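Local coordinates for protein putative methylthioribose-1-phosphate isomerase (Pyrococcus horikoshii OT3, PDB 6A34) that probably interconverts 5-methylthioribose 1-phosphate and 5-methylthioribulose 1-phosphate, an isomerisation of the methionine salvage pathway, at residues N162-C167 with L195-E200; V157-N162 with V239-V244; H166-S171 with A212-Y217; M150-A155 with V184-K189. One frame throughout, in Å; residues are numbered along the deposited sequence.

In the fold
Strand 161-165 unites interactions 1 and 2, pairing in parallel with strand 193-199 and with strand 241-244, and Asn162 belongs to both contacts. Thr165 OG1 lies 2.6 Å from Ile243 O, where the two meet. Interaction 3 uses the loop that follows strand 161-165: its centre is about 9 Å from that of interaction 1, and the two share His166 and Cys167. The predicted transition-state stabiliser Cys167 has its side chain about 4 Å from those of Gln206 and Lys258, both predicted to bind substrate. Interaction 4 lies away from these sites, packing helices 125-157 and 180-189; Arg185 connects it to interaction 3 by a salt bridge, NH2 standing 2.9 Å from Glu214 OE1.

Interaction 1 (N162-C167 with L195-E200); sequences NILTHC and LLWLDE
Strands 161-165 and 193-199 are parallel neighbours in the central sheet and form, with helix 180-189 between them, a beta-alpha-beta unit of the Rossmann-like kind. Four backbone hydrogen bonds join them: Ile163 N to Leu195 O, Trp197 N to Ile163 O, Thr165 N to Trp197 O, and Asp199 N to Thr165 O. On one face Leu164 CD2 packs 3.6 Å from Trp197 CB, while the indole NE1 turns to Phe238 O. On the other, Thr165 CG2 meets Leu198 CD2 at 3.5 Å, and Thr165 OG1 binds Ile243 O. Asp199 closes the pairing. Its CB lies 3.4 Å from His166 ND1, and its CG stands beside the backbone N (chi1 -67°). OD1 abuts both methyls of Leu164, CD1 at 3.8 Å, and is buried without a polar partner. OD2 receives the His166 ND1 hydrogen at 2.7 Å through its anti lone pair, in the imidazole plane, with carboxylate and ring planes 84° apart. Since NE2 also bonds to Ile259 O, the ring is probably protonated. At the C-terminal ends of the two segments a water donates to both Asp199 O and Cys167 O, 2.8 Å from Cys167 O.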
loop_
_atom_site.group_PDB
_atom_site.type_symbol
_atom_site.label_atom_id
_atom_site.label_comp_id
_atom_site.label_asym_id
_atom_site.label_seq_id
_atom_site.Cartn_x
_atom_site.Cartn_y
_atom_site.Cartn_z
ATOM N N ASN A 162 -15.010 11.331 -11.563
ATOM C CA ASN A 162 -14.290 10.662 -10.554
ATOM C C ASN A 162 -12.799 10.867 -10.842
ATOM O O ASN A 162 -12.281 10.456 -11.887
ATOM C CB ASN A 162 -14.717 9.191 -10.524
ATOM C CG ASN A 162 -16.211 8.997 -10.323
ATOM O OD1 ASN A 162 -16.912 9.869 -9.792
ATOM N ND2 ASN A 162 -16.712 7.841 -10.729
ATOM N N ILE A 163 -12.130 11.521 -9.900
ATOM C CA ILE A 163 -10.713 11.801 -9.932
ATOM C C ILE A 163 -10.013 10.954 -8.867
ATOM O O ILE A 163 -10.574 10.731 -7.813
ATOM C CB ILE A 163 -10.463 13.288 -9.646
ATOM C CG1 ILE A 163 -11.322 14.190 -10.534
ATOM C CG2 ILE A 163 -8.975 13.574 -9.758
ATOM C CD1 ILE A 163 -11.141 13.939 -12.020
ATOM N N LEU A 164 -8.767 10.558 -9.137
ATOM C CA LEU A 164 -7.947 9.791 -8.150
ATOM C C LEU A 164 -6.622 10.534 -7.926
ATOM O O LEU A 164 -6.046 11.115 -8.824
ATOM C CB LEU A 164 -7.882 8.337 -8.647
ATOM C CG LEU A 164 -6.762 7.345 -8.304
ATOM C CD1 LEU A 164 -5.584 7.875 -7.525
ATOM C CD2 LEU A 164 -7.311 6.077 -7.667
ATOM N N THR A 165 -6.193 10.576 -6.677
ATOM C CA THR A 165 -4.924 11.198 -6.340
ATOM C C THR A 165 -4.202 10.339 -5.308
ATOM O O THR A 165 -4.671 9.246 -4.916
ATOM C CB THR A 165 -5.111 12.655 -5.895
ATOM O OG1 THR A 165 -3.866 13.363 -5.910
ATOM C CG2 THR A 165 -5.736 12.773 -4.532
ATOM N N HIS A 166 -3.014 10.842 -4.961
ATOM C CA HIS A 166 -1.990 10.149 -4.267
ATOM C C HIS A 166 -1.309 11.128 -3.313
ATOM O O HIS A 166 -1.087 12.293 -3.653
ATOM C CB HIS A 166 -1.021 9.565 -5.301
ATOM C CG HIS A 166 -0.145 8.466 -4.786
ATOM N ND1 HIS A 166 -0.593 7.177 -4.644
ATOM C CD2 HIS A 166 1.151 8.444 -4.408
ATOM C CE1 HIS A 166 0.389 6.407 -4.195
ATOM N NE2 HIS A 166 1.470 7.152 -4.045
ATOM N N CYS A 167 -0.951 10.632 -2.134
ATOM C CA CYS A 167 -0.219 11.395 -1.133
ATOM C C CYS A 167 -1.062 12.572 -0.641
ATOM O O CYS A 167 -2.295 12.477 -0.624
ATOM C CB CYS A 167 1.135 11.885 -1.645
ATOM S SG CYS A 167 2.314 12.109 -0.282
ATOM N N LEU A 195 -16.481 12.532 -7.103
ATOM C CA LEU A 195 -15.822 11.600 -6.215
ATOM C C LEU A 195 -14.318 11.787 -6.369
ATOM O O LEU A 195 -13.831 11.874 -7.491
ATOM C CB LEU A 195 -16.244 10.166 -6.555
ATOM C CG LEU A 195 -15.493 9.069 -5.794
ATOM C CD1 LEU A 195 -15.833 9.078 -4.320
ATOM C CD2 LEU A 195 -15.781 7.682 -6.375
ATOM N N LEU A 196 -13.628 11.864 -5.227
ATOM C CA LEU A 196 -12.202 11.880 -5.152
ATOM C C LEU A 196 -11.718 10.586 -4.493
ATOM O O LEU A 196 -11.853 10.447 -3.297
ATOM C CB LEU A 196 -11.742 13.088 -4.335
ATOM C CG LEU A 196 -10.227 13.299 -4.293
ATOM C CD1 LEU A 196 -9.642 13.383 -5.688
ATOM C CD2 LEU A 196 -9.875 14.553 -3.505
ATOM N N TRP A 197 -11.097 9.693 -5.274
ATOM C CA TRP A 197 -10.360 8.562 -4.695
ATOM C C TRP A 197 -9.050 9.066 -4.097
ATOM O O TRP A 197 -8.294 9.817 -4.773
ATOM C CB TRP A 197 -10.030 7.503 -5.746
ATOM C CG TRP A 197 -11.218 6.893 -6.395
ATOM C CD1 TRP A 197 -11.754 7.245 -7.589
ATOM C CD2 TRP A 197 -12.019 5.816 -5.887
ATOM N NE1 TRP A 197 -12.821 6.440 -7.867
ATOM C CE2 TRP A 197 -13.003 5.552 -6.849
ATOM C CE3 TRP A 197 -11.980 5.035 -4.725
ATOM C CZ2 TRP A 197 -13.940 4.532 -6.704
ATOM C CZ3 TRP A 197 -12.918 4.037 -4.565
ATOM C CH2 TRP A 197 -13.891 3.791 -5.540
ATOM N N LEU A 198 -8.756 8.588 -2.887
ATOM C CA LEU A 198 -7.521 8.889 -2.159
ATOM C C LEU A 198 -6.766 7.599 -1.847
ATOM O O LEU A 198 -7.236 6.797 -1.027
ATOM C CB LEU A 198 -7.860 9.585 -0.839
ATOM C CG LEU A 198 -8.604 10.900 -0.988
ATOM C CD1 LEU A 198 -8.961 11.454 0.402
ATOM C CD2 LEU A 198 -7.774 11.890 -1.795
ATOM N N ASP A 199 -5.595 7.429 -2.475
ATOM C CA ASP A 199 -4.652 6.375 -2.115
ATOM C C ASP A 199 -4.136 6.707 -0.715
ATOM O O ASP A 199 -3.718 7.843 -0.478
ATOM C CB ASP A 199 -3.471 6.310 -3.083
ATOM C CG ASP A 199 -3.787 5.869 -4.507
ATOM O OD1 ASP A 199 -4.870 5.322 -4.745
ATOM O OD2 ASP A 199 -2.915 6.070 -5.377
ATOM N N GLU A 200 -4.129 5.728 0.195
ATOM C CA GLU A 200 -3.672 5.978 1.563
ATOM C C GLU A 200 -2.210 6.444 1.569
ATOM O O GLU A 200 -1.835 7.253 2.438
ATOM C CB GLU A 200 -3.922 4.764 2.458
ATOM C CG GLU A 200 -3.217 3.470 2.060
ATOM C CD GLU A 200 -3.445 2.359 3.087
ATOM O OE1 GLU A 200 -4.184 2.639 4.054
ATOM O OE2 GLU A 200 -2.865 1.225 2.950
HETATM O O HOH W 1 -4.239 10.596 -1.428
#

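Interaction 2 (V157-N162 with V239-V244); sequences VLPEGN and VDAIIV
The backbone of 157-162 comes off helix 125-157, turns through Pro159 and Glu160 and enters strand 161-165 alongside the start of strand 241-244, where Asn162 O is approached by two successive amides. Asp240 N binds this oxygen at 2.8 Å in the carbonyl plane, whereas the bond from Ala241 N is long and weak. Asp240 returns the link with its side chain: CG is anti to the carbonyl carbon (chi1 -56°), and OD2 accepts the Asn162 N-H at 2.8 Å, nearly straight at 170° but from above the carboxylate plane. The same oxygen sits 3.2 Å from Gly161 CA. A beta carbon at that glycine would collide with it, and the local backbone conformation (phi 134°) independently calls for glycine. Asp240 thus marks the point where two parallel strands of the Rossmann-like sheet begin to pair, strand 241-244 flanking 161-165 across from strand 193-199. An alanine in place of Asp240 would lose the acceptor for Asn162 N and would probably loosen the entry into strand 161-165. At the outer edge a water donates to Asp240 OD1 and accepts a weak bond from Asn162 ND2, which also bonds to a bound hexane-1,6-diol, probably from the crystallisation liquor, and weakly to Phe238 O. Further along, the contact turns apolar. The Pro159 ring lies against Ala241, with CD 3.6 Å from the Ala241 CB, and Leu158 extends CD1 to within 4.2 Å of Ile243 CG2. Leu158 and Ile243 both also touch Val183 of helix 180-189.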
loop_
_atom_site.group_PDB
_atom_site.type_symbol
_atom_site.label_atom_id
_atom_site.label_comp_id
_atom_site.label_asym_id
_atom_site.label_seq_id
_atom_site.Cartn_x
_atom_site.Cartn_y
_atom_site.Cartn_z
ATOM N N VAL A 157 -9.130 21.506 -17.422
ATOM C CA VAL A 157 -8.605 20.431 -18.275
ATOM C C VAL A 157 -9.029 19.051 -17.759
ATOM O O VAL A 157 -9.096 18.146 -18.545
ATOM C CB VAL A 157 -7.073 20.513 -18.447
ATOM C CG1 VAL A 157 -6.638 21.755 -19.229
ATOM C CG2 VAL A 157 -6.332 20.417 -17.129
ATOM N N LEU A 158 -9.251 18.875 -16.447
ATOM C CA LEU A 158 -9.753 17.599 -15.938
ATOM C C LEU A 158 -11.209 17.431 -16.352
ATOM O O LEU A 158 -11.976 18.389 -16.370
ATOM C CB LEU A 158 -9.687 17.516 -14.412
ATOM C CG LEU A 158 -8.311 17.470 -13.762
ATOM C CD1 LEU A 158 -8.407 16.819 -12.389
ATOM C CD2 LEU A 158 -7.299 16.754 -14.618
ATOM N N PRO A 159 -11.654 16.182 -16.582
ATOM C CA PRO A 159 -13.074 15.907 -16.776
ATOM C C PRO A 159 -13.844 15.999 -15.449
ATOM O O PRO A 159 -13.269 15.787 -14.381
ATOM C CB PRO A 159 -13.039 14.466 -17.305
ATOM C CG PRO A 159 -11.872 13.860 -16.575
ATOM C CD PRO A 159 -10.831 14.964 -16.563
ATOM N N GLU A 160 -15.140 16.306 -15.542
ATOM C CA GLU A 160 -16.075 16.055 -14.482
ATOM C C GLU A 160 -16.106 14.559 -14.219
ATOM O O GLU A 160 -16.044 13.757 -15.164
ATOM C CB GLU A 160 -17.541 16.341 -14.819
ATOM C CG GLU A 160 -17.783 17.587 -15.638
ATOM C CD GLU A 160 -19.212 18.093 -15.508
ATOM O OE1 GLU A 160 -19.448 19.270 -15.894
ATOM O OE2 GLU A 160 -20.083 17.296 -15.005
ATOM N N GLY A 161 -16.259 14.210 -12.947
ATOM C CA GLY A 161 -16.521 12.861 -12.558
ATOM C C GLY A 161 -15.648 12.478 -11.411
ATOM O O GLY A 161 -15.494 13.229 -10.485
ATOM N N ASN A 162 -15.010 11.331 -11.563
ATOM C CA ASN A 162 -14.290 10.662 -10.554
ATOM C C ASN A 162 -12.799 10.867 -10.842
ATOM O O ASN A 162 -12.281 10.456 -11.887
ATOM C CB ASN A 162 -14.717 9.191 -10.524
ATOM C CG ASN A 162 -16.211 8.997 -10.323
ATOM O OD1 ASN A 162 -16.912 9.869 -9.792
ATOM N ND2 ASN A 162 -16.712 7.841 -10.729
ATOM N N VAL A 239 -12.605 5.524 -12.504
ATOM C CA VAL A 239 -11.717 6.693 -12.519
ATOM C C VAL A 239 -11.699 7.340 -13.920
ATOM O O VAL A 239 -11.280 6.705 -14.898
ATOM C CB VAL A 239 -10.287 6.315 -12.111
ATOM C CG1 VAL A 239 -9.368 7.545 -12.104
ATOM C CG2 VAL A 239 -10.228 5.542 -10.791
ATOM N N ASP A 240 -12.042 8.636 -13.971
ATOM C CA ASP A 240 -12.073 9.419 -15.192
ATOM C C ASP A 240 -10.728 10.115 -15.448
ATOM O O ASP A 240 -10.373 10.329 -16.579
ATOM C CB ASP A 240 -13.254 10.399 -15.162
ATOM C CG ASP A 240 -14.613 9.731 -14.944
ATOM O OD1 ASP A 240 -14.901 8.714 -15.624
ATOM O OD2 ASP A 240 -15.383 10.218 -14.066
ATOM N N ALA A 241 -9.992 10.486 -14.395
ATOM C CA ALA A 241 -8.665 11.062 -14.536
ATOM C C ALA A 241 -7.916 10.957 -13.210
ATOM O O ALA A 241 -8.521 10.785 -12.155
ATOM C CB ALA A 241 -8.763 12.496 -14.987
ATOM N N ILE A 242 -6.588 11.047 -13.296
ATOM C CA ILE A 242 -5.696 10.948 -12.159
ATOM C C ILE A 242 -4.873 12.242 -12.092
ATOM O O ILE A 242 -4.414 12.709 -13.076
ATOM C CB ILE A 242 -4.797 9.710 -12.304
ATOM C CG1 ILE A 242 -5.600 8.413 -12.268
ATOM C CG2 ILE A 242 -3.711 9.738 -11.264
ATOM C CD1 ILE A 242 -4.889 7.224 -12.885
ATOM N N ILE A 243 -4.741 12.833 -10.910
ATOM C CA ILE A 243 -3.956 14.014 -10.751
ATOM C C ILE A 243 -3.049 13.791 -9.552
ATOM O O ILE A 243 -3.496 13.305 -8.511
ATOM C CB ILE A 243 -4.804 15.304 -10.637
ATOM C CG1 ILE A 243 -3.900 16.537 -10.572
ATOM C CG2 ILE A 243 -5.766 15.292 -9.479
ATOM C CD1 ILE A 243 -4.608 17.847 -10.765
ATOM N N VAL A 244 -1.774 14.125 -9.748
ATOM C CA VAL A 244 -0.783 14.024 -8.710
ATOM C C VAL A 244 0.009 15.326 -8.639
ATOM O O VAL A 244 0.024 16.116 -9.574
ATOM C CB VAL A 244 0.152 12.831 -8.936
ATOM C CG1 VAL A 244 -0.621 11.522 -8.925
ATOM C CG2 VAL A 244 0.966 13.015 -10.200
HETATM O O HOH W 2 -15.553 6.759 -13.675
#

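Interaction 3 (H166-S171 with A212-Y217); sequences HCNAGS and AWEYSY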
loop_
_atom_site.group_PDB
_atom_site.type_symbol
_atom_site.label_atom_id
_atom_site.label_comp_id
_atom_site.label_asym_id
_atom_site.label_seq_id
_atom_site.Cartn_x
_atom_site.Cartn_y
_atom_site.Cartn_z
ATOM N N HIS A 166 -3.014 10.842 -4.961
ATOM C CA HIS A 166 -1.990 10.149 -4.267
ATOM C C HIS A 166 -1.309 11.128 -3.313
ATOM O O HIS A 166 -1.087 12.293 -3.653
ATOM C CB HIS A 166 -1.021 9.565 -5.301
ATOM C CG HIS A 166 -0.145 8.466 -4.786
ATOM N ND1 HIS A 166 -0.593 7.177 -4.644
ATOM C CD2 HIS A 166 1.151 8.444 -4.408
ATOM C CE1 HIS A 166 0.389 6.407 -4.195
ATOM N NE2 HIS A 166 1.470 7.152 -4.045
ATOM N N CYS A 167 -0.951 10.632 -2.134
ATOM C CA CYS A 167 -0.219 11.395 -1.133
ATOM C C CYS A 167 -1.062 12.572 -0.641
ATOM O O CYS A 167 -2.295 12.477 -0.624
ATOM C CB CYS A 167 1.135 11.885 -1.645
ATOM S SG CYS A 167 2.314 12.109 -0.282
ATOM N N ASN A 168 -0.370 13.643 -0.205
ATOM C CA ASN A 168 -0.985 14.914 0.222
ATOM C C ASN A 168 -0.318 16.093 -0.502
ATOM O O ASN A 168 0.857 16.425 -0.239
ATOM C CB ASN A 168 -0.881 15.202 1.728
ATOM C CG ASN A 168 -1.598 16.492 2.093
ATOM O OD1 ASN A 168 -0.961 17.463 2.503
ATOM N ND2 ASN A 168 -2.917 16.526 1.918
ATOM N N ALA A 169 -1.122 16.722 -1.364
ATOM C CA ALA A 169 -0.770 17.891 -2.111
ATOM C C ALA A 169 -1.927 18.879 -1.982
ATOM O O ALA A 169 -2.248 19.614 -2.920
ATOM C CB ALA A 169 -0.487 17.539 -3.546
ATOM N N GLY A 170 -2.500 18.887 -0.772
ATOM C CA GLY A 170 -3.627 19.727 -0.372
ATOM C C GLY A 170 -3.169 20.980 0.367
ATOM O O GLY A 170 -1.996 21.364 0.313
ATOM N N SER A 171 -4.115 21.593 1.081
ATOM C CA SER A 171 -3.919 22.828 1.769
ATOM C C SER A 171 -2.819 22.658 2.810
ATOM O O SER A 171 -1.993 23.497 2.952
ATOM C CB SER A 171 -5.198 23.279 2.374
ATOM O OG SER A 171 -5.105 24.603 2.843
ATOM N N ALA A 212 -7.234 12.756 3.597
ATOM C CA ALA A 212 -8.602 12.286 3.885
ATOM C C ALA A 212 -9.284 13.294 4.850
ATOM O O ALA A 212 -10.468 13.620 4.715
ATOM C CB ALA A 212 -8.578 10.863 4.405
ATOM N N TRP A 213 -8.491 13.824 5.787
ATOM C CA TRP A 213 -8.920 14.760 6.770
ATOM C C TRP A 213 -9.308 16.105 6.131
ATOM O O TRP A 213 -10.439 16.520 6.273
ATOM C CB TRP A 213 -7.844 14.925 7.842
ATOM C CG TRP A 213 -8.318 15.861 8.895
ATOM C CD1 TRP A 213 -9.102 15.545 9.958
ATOM C CD2 TRP A 213 -8.157 17.289 8.909
ATOM N NE1 TRP A 213 -9.424 16.680 10.643
ATOM C CE2 TRP A 213 -8.850 17.764 10.043
ATOM C CE3 TRP A 213 -7.494 18.210 8.091
ATOM C CZ2 TRP A 213 -8.907 19.120 10.378
ATOM C CZ3 TRP A 213 -7.529 19.550 8.435
ATOM C CH2 TRP A 213 -8.233 19.997 9.557
ATOM N N GLU A 214 -8.391 16.764 5.416
ATOM C CA GLU A 214 -8.674 18.123 4.903
ATOM C C GLU A 214 -9.784 18.103 3.849
ATOM O O GLU A 214 -10.551 19.046 3.798
ATOM C CB GLU A 214 -7.443 18.855 4.366
ATOM C CG GLU A 214 -6.633 18.134 3.295
ATOM C CD GLU A 214 -5.712 19.104 2.564
ATOM O OE1 GLU A 214 -6.261 19.997 1.893
ATOM O OE2 GLU A 214 -4.457 19.045 2.751
ATOM N N TYR A 215 -9.849 17.068 2.990
ATOM C CA TYR A 215 -10.831 17.100 1.918
ATOM C C TYR A 215 -12.201 16.798 2.515
ATOM O O TYR A 215 -13.233 17.341 2.059
ATOM C CB TYR A 215 -10.467 16.166 0.759
ATOM C CG TYR A 215 -9.211 16.545 0.007
ATOM C CD1 TYR A 215 -8.970 17.860 -0.365
ATOM C CD2 TYR A 215 -8.244 15.603 -0.311
ATOM C CE1 TYR A 215 -7.821 18.224 -1.051
ATOM C CE2 TYR A 215 -7.093 15.952 -0.999
ATOM C CZ TYR A 215 -6.875 17.269 -1.373
ATOM O OH TYR A 215 -5.731 17.644 -2.028
ATOM N N SER A 216 -12.207 15.929 3.525
ATOM C CA SER A 216 -13.417 15.687 4.283
ATOM C C SER A 216 -13.856 16.965 5.033
ATOM O O SER A 216 -14.987 17.379 4.934
ATOM C CB SER A 216 -13.273 14.518 5.205
ATOM O OG SER A 216 -14.561 14.150 5.650
ATOM N N TYR A 217 -12.941 17.604 5.753
ATOM C CA TYR A 217 -13.224 18.843 6.439
ATOM C C TYR A 217 -13.988 19.819 5.540
ATOM O O TYR A 217 -14.927 20.468 6.003
ATOM C CB TYR A 217 -11.938 19.503 6.932
ATOM C CG TYR A 217 -12.153 20.620 7.925
ATOM C CD1 TYR A 217 -12.318 21.920 7.489
ATOM C CD2 TYR A 217 -12.168 20.389 9.289
ATOM C CE1 TYR A 217 -12.492 22.968 8.372
ATOM C CE2 TYR A 217 -12.341 21.428 10.192
ATOM C CZ TYR A 217 -12.511 22.728 9.729
ATOM O OH TYR A 217 -12.666 23.799 10.571
HETATM O O HOH W 3 -3.840 15.747 -1.768
#
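Glu214 reaches out from helix 206-217 with its CG in the crowded position between backbone N and carbonyl carbon (chi1 54°), then runs extended through CD, which carries the carboxylate to the loop after strand 161-165. There OE1 accepts the Ser171 N-H at 2.8 Å on its syn lone pair, and it also forms a salt bridge with Arg185. OE2 is met from well above the carboxylate plane by Asn168 ND2, at 3.1 Å along an almost straight N-H (174°), the two side chains touching tip to tip. Asn168 holds CG anti to its backbone N, and its amide is fixed further by Ser211 OG at ND2 and by Arg57, a predicted substrate-binding residue, at OD1. In this Rossmann-like domain the loop links the first strand of a beta-alpha-beta unit to helix 180-189 and also holds Cys167, the predicted transition-state stabiliser; the buried polar network of Asn168 and Glu214 therefore lies close to the predicted active site. Gly170 passes close to the carboxylate, its CA 3.3 Å from Glu214 OE2; a beta carbon here would clash with that oxygen. Tyr215 brings OH to 3.4 Å from Gly170 CA, and a water 2.7 Å from Tyr215 OH accepts the Ala169 N-H.

Interaction 4 (M150-A155 with V184-K189); sequences MGHYGA and VRVMHK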
loop_
_atom_site.group_PDB
_atom_site.type_symbol
_atom_site.label_atom_id
_atom_site.label_comp_id
_atom_site.label_asym_id
_atom_site.label_seq_id
_atom_site.Cartn_x
_atom_site.Cartn_y
_atom_site.Cartn_z
ATOM N N MET A 150 -3.183 27.581 -10.317
ATOM C CA MET A 150 -3.090 26.144 -10.627
ATOM C C MET A 150 -4.485 25.505 -10.589
ATOM O O MET A 150 -4.815 24.725 -11.434
ATOM C CB MET A 150 -2.228 25.402 -9.605
ATOM C CG MET A 150 -0.796 25.216 -10.001
ATOM S SD MET A 150 0.092 24.529 -8.562
ATOM C CE MET A 150 0.812 26.002 -7.840
ATOM N N GLY A 151 -5.269 25.816 -9.555
ATOM C CA GLY A 151 -6.566 25.197 -9.337
ATOM C C GLY A 151 -7.493 25.435 -10.513
ATOM O O GLY A 151 -8.185 24.511 -10.966
ATOM N N HIS A 152 -7.531 26.694 -10.975
ATOM C CA HIS A 152 -8.434 27.109 -12.056
ATOM C C HIS A 152 -7.933 26.541 -13.388
ATOM O O HIS A 152 -8.759 26.079 -14.186
ATOM C CB HIS A 152 -8.626 28.641 -12.105
ATOM C CG HIS A 152 -9.375 29.178 -10.934
ATOM N ND1 HIS A 152 -8.765 29.429 -9.722
ATOM C CD2 HIS A 152 -10.689 29.435 -10.752
ATOM C CE1 HIS A 152 -9.674 29.853 -8.853
ATOM N NE2 HIS A 152 -10.861 29.855 -9.454
ATOM N N TYR A 153 -6.613 26.563 -13.622
ATOM C CA TYR A 153 -6.039 25.950 -14.854
ATOM C C TYR A 153 -6.324 24.447 -14.898
ATOM O O TYR A 153 -6.774 23.950 -15.904
ATOM C CB TYR A 153 -4.533 26.126 -14.947
ATOM C CG TYR A 153 -4.097 27.484 -15.422
ATOM C CD1 TYR A 153 -4.508 27.964 -16.654
ATOM C CD2 TYR A 153 -3.221 28.258 -14.673
ATOM C CE1 TYR A 153 -4.086 29.195 -17.122
ATOM C CE2 TYR A 153 -2.809 29.500 -15.115
ATOM C CZ TYR A 153 -3.247 29.966 -16.342
ATOM O OH TYR A 153 -2.828 31.162 -16.811
ATOM N N GLY A 154 -6.131 23.768 -13.759
ATOM C CA GLY A 154 -6.359 22.330 -13.666
ATOM C C GLY A 154 -7.826 21.979 -13.816
ATOM O O GLY A 154 -8.161 20.989 -14.438
ATOM N N ALA A 155 -8.702 22.798 -13.228
ATOM C CA ALA A 155 -10.140 22.544 -13.279
ATOM C C ALA A 155 -10.680 22.650 -14.721
ATOM O O ALA A 155 -11.673 21.998 -15.014
ATOM C CB ALA A 155 -10.871 23.474 -12.338
ATOM N N VAL A 184 -8.980 20.273 -7.071
ATOM C CA VAL A 184 -10.147 19.549 -6.613
ATOM C C VAL A 184 -11.098 20.476 -5.836
ATOM O O VAL A 184 -12.326 20.276 -5.890
ATOM C CB VAL A 184 -9.775 18.286 -5.822
ATOM C CG1 VAL A 184 -9.013 17.304 -6.690
ATOM C CG2 VAL A 184 -8.999 18.600 -4.560
ATOM N N ARG A 185 -10.576 21.505 -5.165
ATOM C CA ARG A 185 -11.488 22.476 -4.474
ATOM C C ARG A 185 -12.277 23.297 -5.517
ATOM O O ARG A 185 -13.473 23.421 -5.430
ATOM C CB ARG A 185 -10.702 23.326 -3.475
ATOM C CG ARG A 185 -10.411 22.572 -2.186
ATOM C CD ARG A 185 -9.439 23.328 -1.298
ATOM N NE ARG A 185 -9.447 22.765 0.053
ATOM C CZ ARG A 185 -8.595 21.851 0.495
ATOM N NH1 ARG A 185 -7.511 21.567 -0.211
ATOM N NH2 ARG A 185 -8.836 21.224 1.641
ATOM N N VAL A 186 -11.616 23.754 -6.582
ATOM C CA VAL A 186 -12.317 24.476 -7.612
ATOM C C VAL A 186 -13.357 23.563 -8.275
ATOM O O VAL A 186 -14.500 23.970 -8.494
ATOM C CB VAL A 186 -11.343 25.068 -8.638
ATOM C CG1 VAL A 186 -12.085 25.623 -9.824
ATOM C CG2 VAL A 186 -10.464 26.129 -8.018
ATOM N N MET A 187 -12.962 22.323 -8.589
ATOM C CA MET A 187 -13.848 21.381 -9.213
ATOM C C MET A 187 -15.069 21.154 -8.307
ATOM O O MET A 187 -16.190 21.030 -8.805
ATOM C CB MET A 187 -13.142 20.043 -9.493
ATOM C CG MET A 187 -12.134 20.132 -10.612
ATOM S SD MET A 187 -11.373 18.548 -11.035
ATOM C CE MET A 187 -12.787 17.664 -11.703
ATOM N N HIS A 188 -14.843 21.053 -6.994
ATOM C CA HIS A 188 -15.927 20.737 -6.041
ATOM C C HIS A 188 -16.950 21.884 -6.024
ATOM O O HIS A 188 -18.156 21.658 -6.092
ATOM C CB HIS A 188 -15.369 20.436 -4.641
ATOM C CG HIS A 188 -16.421 20.280 -3.599
ATOM N ND1 HIS A 188 -17.235 19.172 -3.536
ATOM C CD2 HIS A 188 -16.806 21.081 -2.588
ATOM C CE1 HIS A 188 -18.066 19.287 -2.514
ATOM N NE2 HIS A 188 -17.834 20.448 -1.931
ATOM N N LYS A 189 -16.448 23.115 -5.953
ATOM C CA LYS A 189 -17.298 24.309 -6.012
ATOM C C LYS A 189 -18.092 24.331 -7.319
ATOM O O LYS A 189 -19.271 24.737 -7.321
ATOM C CB LYS A 189 -16.481 25.609 -5.945
ATOM C CG LYS A 189 -16.668 26.418 -4.676
ATOM C CD LYS A 189 -16.371 25.600 -3.433
ATOM C CE LYS A 189 -17.531 25.551 -2.466
ATOM N NZ LYS A 189 -17.124 24.915 -1.191
#
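Val186 is the centre of this contact, its CB pointing at helix 125-157 and its two methyls divided between two partners. CG2 sits squarely over one face of the His152 imidazole, 4.0 Å from the ring centroid and 12° off the normal, a CH-pi contact in which the two side chains cross at about a right angle. CG1, anti to the backbone N (chi1 171°), presses on Ala155 CB at 3.5 Å. The same Ala155 methyl meets Met187 CG at 4.0 Å. Gly151 lets the helices come close at this point: its carbonyl carbon is 3.9 Å from Val186 CG2, and a beta carbon there would be a tight fit against that methyl. The short helical segments approach to 8.3 Å between axes and cross at -62°.

The imidazole is held in place from within its own helix. Its CB leads away from the partner, but CG stands beside the backbone N, which swings the ring back over Val186, and ND1 bonds to Leu148 O one turn earlier. An alanine at His152 would remove the aromatic face from Val186 CG2 together with the bond to Leu148 O, and would probably leave this side of the valine less well packed. Arg185, next to Val186, points elsewhere and forms salt bridges with Glu214 and Asp218. Helix 180-189 thus lies between helix 125-157 and helix 206-217, where Val184 and Arg185 touch Tyr215, while Val184 and Met187 pack on Leu196 and Leu193 of strand 193-199.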